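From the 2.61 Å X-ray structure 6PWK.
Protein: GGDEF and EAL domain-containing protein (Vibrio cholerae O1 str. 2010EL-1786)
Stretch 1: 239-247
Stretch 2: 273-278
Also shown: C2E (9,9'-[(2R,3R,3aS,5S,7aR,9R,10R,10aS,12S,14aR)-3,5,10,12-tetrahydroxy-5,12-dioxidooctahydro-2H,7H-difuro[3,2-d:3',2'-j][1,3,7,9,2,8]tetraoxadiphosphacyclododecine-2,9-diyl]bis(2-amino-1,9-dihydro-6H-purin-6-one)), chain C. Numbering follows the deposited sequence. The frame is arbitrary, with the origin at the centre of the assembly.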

# COMPACT_ATOMS: atom_id res chain seq x y z
N LEU A 239 6.37 -12.25 -8.83
CA LEU A 239 6.44 -10.89 -9.36
C LEU A 239 5.39 -9.99 -8.72
O LEU A 239 5.66 -8.82 -8.42
CB LEU A 239 6.27 -10.91 -10.88
CG LEU A 239 7.28 -11.76 -11.65
CD1 LEU A 239 7.15 -11.52 -13.15
CD2 LEU A 239 8.70 -11.47 -11.18
N GLU A 240 4.18 -10.52 -8.50
CA GLU A 240 3.14 -9.71 -7.87
C GLU A 240 3.43 -9.47 -6.40
O GLU A 240 3.16 -8.38 -5.88
CB GLU A 240 1.77 -10.38 -8.05
CG GLU A 240 1.26 -10.37 -9.48
CD GLU A 240 -0.19 -10.80 -9.58
OE1 GLU A 240 -0.47 -12.01 -9.43
OE2 GLU A 240 -1.05 -9.92 -9.79
N GLN A 241 3.98 -10.47 -5.71
CA GLN A 241 4.31 -10.29 -4.30
C GLN A 241 5.45 -9.30 -4.11
O GLN A 241 5.55 -8.66 -3.06
CB GLN A 241 4.66 -11.64 -3.67
CG GLN A 241 4.21 -11.77 -2.23
CD GLN A 241 2.70 -11.84 -2.10
OE1 GLN A 241 2.04 -12.51 -2.89
NE2 GLN A 241 2.15 -11.14 -1.11
N LEU A 242 6.31 -9.15 -5.12
CA LEU A 242 7.42 -8.22 -5.07
C LEU A 242 7.13 -6.93 -5.83
O LEU A 242 8.05 -6.13 -6.04
CB LEU A 242 8.68 -8.87 -5.62
CG LEU A 242 9.17 -10.13 -4.89
CD1 LEU A 242 10.37 -10.74 -5.60
CD2 LEU A 242 9.52 -9.81 -3.44
N ASN A 243 5.88 -6.71 -6.25
CA ASN A 243 5.48 -5.51 -6.98
C ASN A 243 6.36 -5.29 -8.21
O ASN A 243 6.81 -4.18 -8.50
CB ASN A 243 5.49 -4.27 -6.08
CG ASN A 243 4.56 -4.41 -4.89
OD1 ASN A 243 3.35 -4.27 -5.02
ND2 ASN A 243 5.14 -4.69 -3.72
N ALA A 244 6.61 -6.37 -8.95
CA ALA A 244 7.45 -6.32 -10.13
C ALA A 244 6.78 -6.89 -11.38
O ALA A 244 7.44 -7.00 -12.42
CB ALA A 244 8.78 -7.05 -9.88
N SER A 245 5.50 -7.26 -11.30
CA SER A 245 4.83 -7.84 -12.45
C SER A 245 4.66 -6.85 -13.59
O SER A 245 4.53 -7.26 -14.75
CB SER A 245 3.47 -8.41 -12.05
OG SER A 245 2.57 -7.37 -11.70
N HIS A 246 4.65 -5.54 -13.29
CA HIS A 246 4.51 -4.56 -14.36
C HIS A 246 5.74 -4.53 -15.26
O HIS A 246 5.63 -4.17 -16.44
CB HIS A 246 4.23 -3.17 -13.78
CG HIS A 246 5.35 -2.63 -12.94
ND1 HIS A 246 5.52 -2.97 -11.62
CD2 HIS A 246 6.35 -1.77 -13.25
CE1 HIS A 246 6.58 -2.34 -11.14
NE2 HIS A 246 7.10 -1.61 -12.11
N ILE A 247 6.91 -4.90 -14.74
CA ILE A 247 8.08 -5.07 -15.59
C ILE A 247 7.83 -6.16 -16.62
O ILE A 247 8.16 -6.03 -17.80
CB ILE A 247 9.33 -5.37 -14.75
CG1 ILE A 247 9.76 -4.13 -13.95
CG2 ILE A 247 10.47 -5.86 -15.64
CD1 ILE A 247 9.23 -4.11 -12.54
N ILE A 273 -3.02 -9.18 -18.37
CA ILE A 273 -2.43 -8.20 -17.46
C ILE A 273 -2.63 -8.71 -16.04
O ILE A 273 -3.74 -9.08 -15.65
CB ILE A 273 -3.06 -6.81 -17.62
CG1 ILE A 273 -2.98 -6.34 -19.07
CG2 ILE A 273 -2.38 -5.80 -16.70
CD1 ILE A 273 -1.57 -6.13 -19.58
N ALA A 274 -1.55 -8.74 -15.26
CA ALA A 274 -1.65 -9.15 -13.87
C ALA A 274 -2.28 -8.05 -13.02
O ALA A 274 -2.26 -6.87 -13.39
CB ALA A 274 -0.28 -9.53 -13.32
N GLN A 275 -2.84 -8.44 -11.88
CA GLN A 275 -3.47 -7.47 -11.00
C GLN A 275 -2.45 -6.52 -10.39
O GLN A 275 -2.69 -5.31 -10.29
CB GLN A 275 -4.27 -8.18 -9.90
CG GLN A 275 -4.85 -7.23 -8.86
CD GLN A 275 -5.87 -7.90 -7.96
OE1 GLN A 275 -6.45 -8.93 -8.31
NE2 GLN A 275 -6.09 -7.33 -6.78
N GLY A 276 -1.29 -7.05 -9.98
CA GLY A 276 -0.26 -6.22 -9.38
C GLY A 276 0.27 -5.14 -10.31
O GLY A 276 0.84 -4.15 -9.83
N SER A 277 0.11 -5.31 -11.62
CA SER A 277 0.53 -4.28 -12.56
C SER A 277 -0.48 -3.14 -12.62
O SER A 277 -0.10 -1.97 -12.74
CB SER A 277 0.75 -4.88 -13.94
OG SER A 277 1.66 -5.96 -13.89
N ILE A 278 -1.77 -3.46 -12.53
CA ILE A 278 -2.82 -2.45 -12.64
C ILE A 278 -2.84 -1.54 -11.42
O ILE A 278 -3.17 -0.35 -11.53
CB ILE A 278 -4.17 -3.15 -12.89
CG1 ILE A 278 -4.34 -3.43 -14.38
CG2 ILE A 278 -5.34 -2.34 -12.34
CD1 ILE A 278 -5.52 -4.30 -14.71
P1 C2E C . -5.20 -17.83 -18.61
O2P C2E C . -5.71 -16.45 -18.90
O1P C2E C . -6.40 -18.60 -18.14
O5' C2E C . -4.71 -18.60 -19.97
C5' C2E C . -5.25 -19.85 -20.24
C4' C2E C . -4.22 -20.90 -19.71
O4' C2E C . -4.69 -22.10 -19.83
C3' C2E C . -2.96 -20.91 -20.59
O3' C2E C . -2.02 -21.59 -19.91
C2' C2E C . -3.43 -21.80 -21.76
O2' C2E C . -2.27 -22.31 -22.53
C1' C2E C . -3.93 -22.79 -21.07
N9 C2E C . -4.91 -23.67 -21.65
C8 C2E C . -5.27 -22.93 -22.73
N7 C2E C . -6.22 -23.64 -23.39
C5 C2E C . -6.45 -24.77 -22.73
C6 C2E C . -7.39 -25.96 -22.94
O6 C2E C . -8.13 -26.02 -23.87
N1 C2E C . -7.39 -27.05 -22.01
C2 C2E C . -6.52 -27.05 -20.86
N2 C2E C . -6.47 -28.13 -19.88
N3 C2E C . -5.64 -25.90 -20.69
C4 C2E C . -5.64 -24.77 -21.65
P11 C2E C . -0.58 -20.77 -19.80
O21 C2E C . 0.21 -20.56 -21.07
O11 C2E C . 0.31 -21.60 -18.91
O5A C2E C . -1.04 -19.41 -18.99
C5A C2E C . -1.30 -19.66 -17.63
C4A C2E C . -1.60 -18.40 -16.94
O4A C2E C . -0.52 -17.66 -16.89
C3A C2E C . -2.76 -17.52 -17.78
O3A C2E C . -4.14 -17.91 -17.33
C2A C2E C . -2.55 -16.34 -17.51
O2A C2E C . -3.32 -15.94 -16.28
C1A C2E C . -0.95 -16.26 -17.26
N91 C2E C . -0.33 -15.84 -18.34
C81 C2E C . 0.03 -16.52 -19.44
N71 C2E C . 0.64 -15.63 -20.25
C51 C2E C . 0.64 -14.44 -19.65
C61 C2E C . 1.18 -13.08 -20.07
O61 C2E C . 1.71 -12.99 -21.13
N11 C2E C . 1.06 -11.94 -19.22
C21 C2E C . 0.42 -12.07 -17.94
N21 C2E C . 0.29 -10.90 -17.08
N31 C2E C . -0.10 -13.38 -17.54
C41 C2E C . 0.04 -14.56 -18.44
O HOH W 1 -3.38 -10.97 -11.35

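The first stretch is the end of one helix, a short turn, and the opening of another; the second enters a helix at Gln275, with Ala274 in the N-cap position. Leu242 is the first residue to leave helical phi/psi, and Asn243 follows at 54/44, a left-handed conformation that helps reverse the chain. The turn is tied back by a hydrogen bond of 2.7 Å from Ala244 N to Leu239 O. The backbones approach closely at two points: Glu240 CA lies 5.1 Å from Gly276 CA, and His246 CA lies 4.4 Å from Ser277 CA. Such spacing leaves little room for side chains, and the residues that meet are mostly small.

At the first point, Glu240 sends its carboxylate to the start of the second helix, where amide hydrogens lack acceptors from a preceding turn. Gly276 N donates to Glu240 OE2 at 2.9 Å with an angle of 164°, nearly straight. A water adds a second link, donating to Glu240 OE2 at 3.0 Å and accepting from Gln275 N at 2.6 Å. The methyl of Ala274 packs against the carboxylate, its CB 3.6 Å from Glu240 OE2.

Gly276 suits the close approach: an ideal CB would point toward the first stretch and be tight, 3.3 Å from both Ser245 OG and Glu240 CG. Ser245 OG lies 3.5 Å from Gly276 C.

At the second point, two serines meet: Ser245 OG, in the p rotamer, donates to Ser277 OG, in the m rotamer, at 2.8 Å. Short hydroxyls suit a gap this narrow. His246 contributes mainly through its backbone and CB, the latter 3.8 Å from Ser277 OG, while the end of its side chain leads away. The rule is economical: one long acid reaches a helix start, and small residues line the places where the backbones come close.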